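PDB 3AQ1: thermosome subunit from Methanococcoides burtonii, which probably uses ATP binding and hydrolysis to help unfolded proteins fold, as a group II chaperonin, and is captured here as an open-state monomer. Local coordinates for residues S71-S75 against M465-I469; G77-A82 against A387-F391. All blocks are in the same frame, centred on the assembly; numbering follows the deposited sequence.

Contact 1. Residues S71-S75 against M465-I469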
loop_
_atom_site.group_PDB
_atom_site.type_symbol
_atom_site.label_atom_id
_atom_site.label_comp_id
_atom_site.label_asym_id
_atom_site.label_seq_id
_atom_site.Cartn_x
_atom_site.Cartn_y
_atom_site.Cartn_z
ATOM N N SER A 71 16.269 -31.026 20.331
ATOM C CA SER A 71 15.399 -29.893 20.043
ATOM C C SER A 71 16.110 -28.672 19.453
ATOM O O SER A 71 15.522 -27.907 18.692
ATOM C CB SER A 71 14.661 -29.488 21.317
ATOM O OG SER A 71 14.411 -28.101 21.334
ATOM N N THR A 72 17.372 -28.487 19.806
ATOM C CA THR A 72 18.099 -27.300 19.386
ATOM C C THR A 72 18.636 -27.410 17.960
ATOM O O THR A 72 18.776 -26.408 17.260
ATOM C CB THR A 72 19.204 -26.985 20.389
ATOM O OG1 THR A 72 18.608 -26.346 21.525
ATOM C CG2 THR A 72 20.252 -26.076 19.784
ATOM N N ILE A 73 18.910 -28.639 17.537
ATOM C CA ILE A 73 19.333 -28.940 16.170
ATOM C C ILE A 73 18.204 -28.671 15.183
ATOM O O ILE A 73 18.427 -28.113 14.108
ATOM C CB ILE A 73 19.779 -30.421 16.030
ATOM C CG1 ILE A 73 21.145 -30.642 16.685
ATOM C CG2 ILE A 73 19.827 -30.842 14.574
ATOM C CD1 ILE A 73 21.585 -32.109 16.744
ATOM N N ILE A 74 16.992 -29.077 15.558
ATOM C CA ILE A 74 15.797 -28.824 14.752
ATOM C C ILE A 74 15.627 -27.338 14.480
ATOM O O ILE A 74 15.361 -26.945 13.350
ATOM C CB ILE A 74 14.520 -29.355 15.437
ATOM C CG1 ILE A 74 14.580 -30.878 15.563
ATOM C CG2 ILE A 74 13.279 -28.950 14.653
ATOM C CD1 ILE A 74 13.525 -31.457 16.466
ATOM N N SER A 75 15.789 -26.520 15.517
ATOM C CA SER A 75 15.677 -25.068 15.392
ATOM C C SER A 75 16.629 -24.486 14.354
ATOM O O SER A 75 16.215 -23.681 13.517
ATOM C CB SER A 75 15.932 -24.391 16.732
ATOM O OG SER A 75 15.016 -24.848 17.698
ATOM N N MET A 465 10.841 -20.308 18.441
ATOM C CA MET A 465 10.720 -19.654 19.730
ATOM C C MET A 465 10.072 -20.604 20.738
ATOM O O MET A 465 10.430 -20.632 21.913
ATOM C CB MET A 465 9.913 -18.368 19.583
ATOM C CG MET A 465 9.506 -17.751 20.886
ATOM S SD MET A 465 9.529 -15.970 20.781
ATOM C CE MET A 465 8.731 -15.749 19.198
ATOM N N ILE A 466 9.120 -21.392 20.265
ATOM C CA ILE A 466 8.423 -22.357 21.097
ATOM C C ILE A 466 9.286 -23.584 21.440
ATOM O O ILE A 466 9.145 -24.165 22.514
ATOM C CB ILE A 466 7.150 -22.813 20.384
ATOM C CG1 ILE A 466 6.173 -21.640 20.293
ATOM C CG2 ILE A 466 6.545 -24.047 21.063
ATOM C CD1 ILE A 466 4.799 -22.020 19.807
ATOM N N LEU A 467 10.173 -23.977 20.529
ATOM C CA LEU A 467 11.048 -25.123 20.749
ATOM C C LEU A 467 12.166 -24.829 21.752
ATOM O O LEU A 467 12.511 -25.663 22.598
ATOM C CB LEU A 467 11.682 -25.566 19.432
ATOM C CG LEU A 467 10.781 -26.196 18.379
ATOM C CD1 LEU A 467 11.595 -26.522 17.151
ATOM C CD2 LEU A 467 10.121 -27.456 18.930
ATOM N N ARG A 468 12.746 -23.644 21.636
ATOM C CA ARG A 468 13.920 -23.308 22.417
ATOM C C ARG A 468 13.515 -22.607 23.688
ATOM O O ARG A 468 13.591 -21.389 23.799
ATOM C CB ARG A 468 14.915 -22.490 21.589
ATOM C CG ARG A 468 15.967 -23.368 20.890
ATOM C CD ARG A 468 16.872 -22.547 19.979
ATOM N NE ARG A 468 17.062 -21.193 20.494
ATOM C CZ ARG A 468 18.099 -20.805 21.231
ATOM N NH1 ARG A 468 19.060 -21.667 21.537
ATOM N NH2 ARG A 468 18.172 -19.550 21.658
ATOM N N ILE A 469 13.073 -23.412 24.642
ATOM C CA ILE A 469 12.591 -22.935 25.926
ATOM C C ILE A 469 13.266 -23.679 27.084
ATOM O O ILE A 469 13.371 -24.908 27.081
ATOM C CB ILE A 469 11.056 -23.080 26.016
ATOM C CG1 ILE A 469 10.382 -21.981 25.199
ATOM C CG2 ILE A 469 10.581 -23.023 27.456
ATOM C CD1 ILE A 469 8.936 -21.727 25.583
#
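The hydroxyl of Ser71 reaches a backbone carbonyl at the end of another helix, and that link is the one hydrogen bond across this contact: Ser71 OG to Leu467 O, 3.3 Å and weak. The setting is the equatorial helical bundle of a TCP-1 chaperonin, where helix 71-92 begins beside the place where helix 449-467 stops. Arg468, the first residue to leave helical geometry, is the centre of an inverse gamma turn, so Leu467 O is also approached by Ile469 N in a second weak bond. One terminal carbonyl thus gathers two loose donors, one from its own turn and one from the neighbouring helix.

Beside this link lies an apolar contact. The side chain of Leu467 crosses that of Ile74 at about a right angle, and the meeting point is Leu467 CD1 against Ile74 CG2 at 3.9 Å. In Ile74, a chi1 of -64° sets CG1 beside the backbone N and leaves the methyl CG2 anti to it, facing Leu467. Helix 45-65 backs both residues: Ala61 touches Leu467, and Leu64 and Ile65 touch Ile74.

Arg468 contributes its methylenes rather than its charge. Its CG rests 3.6 Å from Ser75 OG, with Thr72 OG1 a looser neighbour of Arg468 CG at 4.0 Å, while Arg468 CD comes alongside Ser75 CB at 3.9 Å. Ser75 has turned its hydroxyl back toward its own helix, giving it to Ser71 O at 3.3 Å with a C=O...donor angle of 148°; the same oxygen, Ser75 OG, is the polar atom packed on the leucine, 3.8 Å from both CB and CD1 of Leu467.

Contact 2. Residues G77-A82 against A387-F391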
loop_
_atom_site.group_PDB
_atom_site.type_symbol
_atom_site.label_atom_id
_atom_site.label_comp_id
_atom_site.label_asym_id
_atom_site.label_seq_id
_atom_site.Cartn_x
_atom_site.Cartn_y
_atom_site.Cartn_z
ATOM N N GLY A 77 18.194 -26.162 11.948
ATOM C CA GLY A 77 17.756 -26.738 10.688
ATOM C C GLY A 77 16.615 -25.949 10.060
ATOM O O GLY A 77 16.666 -25.590 8.885
ATOM N N TYR A 78 15.581 -25.679 10.850
ATOM C CA TYR A 78 14.449 -24.885 10.394
ATOM C C TYR A 78 14.890 -23.489 9.958
ATOM O O TYR A 78 14.511 -23.023 8.883
ATOM C CB TYR A 78 13.392 -24.758 11.494
ATOM C CG TYR A 78 12.458 -25.933 11.648
ATOM C CD1 TYR A 78 12.617 -27.090 10.907
ATOM C CD2 TYR A 78 11.424 -25.884 12.563
ATOM C CE1 TYR A 78 11.757 -28.161 11.073
ATOM C CE2 TYR A 78 10.559 -26.940 12.734
ATOM C CZ TYR A 78 10.724 -28.072 11.989
ATOM O OH TYR A 78 9.847 -29.114 12.175
ATOM N N ARG A 79 15.675 -22.821 10.799
ATOM C CA ARG A 79 16.106 -21.459 10.500
ATOM C C ARG A 79 16.954 -21.419 9.230
ATOM O O ARG A 79 16.910 -20.454 8.466
ATOM C CB ARG A 79 16.872 -20.854 11.673
ATOM C CG ARG A 79 17.354 -19.436 11.402
ATOM C CD ARG A 79 18.182 -18.908 12.550
ATOM N NE ARG A 79 17.455 -18.973 13.810
ATOM C CZ ARG A 79 16.537 -18.084 14.180
ATOM N NH1 ARG A 79 16.231 -17.067 13.374
ATOM N NH2 ARG A 79 15.923 -18.213 15.352
ATOM N N HIS A 80 17.720 -22.478 9.009
ATOM C CA HIS A 80 18.490 -22.613 7.788
ATOM C C HIS A 80 17.520 -22.874 6.632
ATOM O O HIS A 80 17.688 -22.361 5.519
ATOM C CB HIS A 80 19.521 -23.738 7.951
ATOM C CG HIS A 80 20.504 -23.837 6.829
ATOM N ND1 HIS A 80 21.193 -24.999 6.544
ATOM C CD2 HIS A 80 20.911 -22.926 5.913
ATOM C CE1 HIS A 80 21.981 -24.798 5.504
ATOM N NE2 HIS A 80 21.829 -23.550 5.101
ATOM N N ALA A 81 16.478 -23.648 6.913
ATOM C CA ALA A 81 15.447 -23.910 5.919
ATOM C C ALA A 81 14.811 -22.613 5.452
ATOM O O ALA A 81 14.770 -22.338 4.261
ATOM C CB ALA A 81 14.394 -24.846 6.474
ATOM N N ALA A 82 14.322 -21.813 6.393
ATOM C CA ALA A 82 13.665 -20.551 6.060
ATOM C C ALA A 82 14.549 -19.666 5.202
ATOM O O ALA A 82 14.079 -19.017 4.272
ATOM C CB ALA A 82 13.267 -19.814 7.311
ATOM N N ALA A 387 15.692 -32.470 9.663
ATOM C CA ALA A 387 14.987 -31.253 10.045
ATOM C C ALA A 387 14.579 -30.411 8.842
ATOM O O ALA A 387 13.424 -29.988 8.734
ATOM C CB ALA A 387 15.840 -30.433 10.996
ATOM N N VAL A 388 15.536 -30.155 7.955
ATOM C CA VAL A 388 15.267 -29.387 6.747
ATOM C C VAL A 388 14.316 -30.140 5.820
ATOM O O VAL A 388 13.437 -29.556 5.189
ATOM C CB VAL A 388 16.564 -29.044 6.014
ATOM C CG1 VAL A 388 16.262 -28.540 4.626
ATOM C CG2 VAL A 388 17.326 -28.006 6.805
ATOM N N SER A 389 14.493 -31.449 5.759
ATOM C CA SER A 389 13.608 -32.298 4.989
ATOM C C SER A 389 12.172 -32.147 5.497
ATOM O O SER A 389 11.230 -32.043 4.710
ATOM C CB SER A 389 14.075 -33.755 5.080
ATOM O OG SER A 389 13.337 -34.582 4.203
ATOM N N LYS A 390 12.008 -32.128 6.815
ATOM C CA LYS A 390 10.681 -32.012 7.405
ATOM C C LYS A 390 10.092 -30.627 7.163
ATOM O O LYS A 390 8.878 -30.480 7.035
ATOM C CB LYS A 390 10.709 -32.345 8.898
ATOM C CG LYS A 390 10.759 -33.847 9.201
ATOM C CD LYS A 390 9.437 -34.531 8.854
ATOM C CE LYS A 390 9.447 -36.021 9.195
ATOM N NZ LYS A 390 8.078 -36.619 9.081
ATOM N N PHE A 391 10.950 -29.613 7.086
ATOM C CA PHE A 391 10.488 -28.269 6.763
ATOM C C PHE A 391 9.882 -28.318 5.368
ATOM O O PHE A 391 8.704 -28.000 5.176
ATOM C CB PHE A 391 11.642 -27.263 6.824
ATOM C CG PHE A 391 11.205 -25.812 6.853
ATOM C CD1 PHE A 391 10.845 -25.157 5.701
ATOM C CD2 PHE A 391 11.203 -25.098 8.031
ATOM C CE1 PHE A 391 10.467 -23.817 5.728
ATOM C CE2 PHE A 391 10.823 -23.760 8.057
ATOM C CZ PHE A 391 10.461 -23.124 6.906
#
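Phe391 turns an edge to Tyr78 and a face to Ala81. Against Tyr78 the pair is an offset edge-to-face stack: the edge of Phe391 is directed at the tyrosine face, with ring centroids 5.6 Å apart and planes at 69°. Phe391 CD2 makes the nearest approach, 3.8 Å from Tyr78 CD1. Over one face of the same phenylalanine sits the methyl of Ala81, a CH-pi contact with Ala81 CB 3.6 Å from the ring centroid and 22° off the ring normal. Ala82 continues along that face, its backbone N lying above the ring near the CZ side. Phe391 can reach across because its CG extends opposite the backbone N (chi1 -165°).

This is helix-to-helix packing in the equatorial domain, between 77-82 and 387-391, whose short axes approach to 8.4 Å. Such closeness goes with small residues at the meeting point: Gly77 CA lies 4.2 Å from Ala387 CB. Val388, next to Ala387, sets its methyl CG2 3.3 Å from Gly77 O and near Ala81 CB, one turn on in the other helix.

The tyrosine also has a polar neighbour at its edge, where Ala387 O lies in the ring plane, 3.4 Å from Tyr78 CE1. That carbonyl remains engaged in its own helix, accepting Phe391 N, and the phenol OH is hydrogen-bonded to Leu57 O on helix 45-65. No hydrogen bond crosses between the two segments, and all seven touching residues are buried. An interface of this make-up rests on aromatic and methyl packing, with the tyrosine's polar end satisfied by a third helix.

In the fold
Following the chain from the N terminus, helix 45-65 leads into helix 71-92, which supplies one side of both contacts. Contact 2 closes first, when the chain returns about 300 residues later in helix 383-394. Contact 1 closes last, at the end of helix 449-467 and of the modelled chain, so its larger loop encloses that of contact 2. The excursion between includes the mixed sheet, and the chain then comes back to the helical bundle. The contact centres are about 12 Å apart, and the two contacts meet where Ile74 packs on Ala387. Together they join helix 71-92 to two later helices, while helix 45-65 packs against both sites.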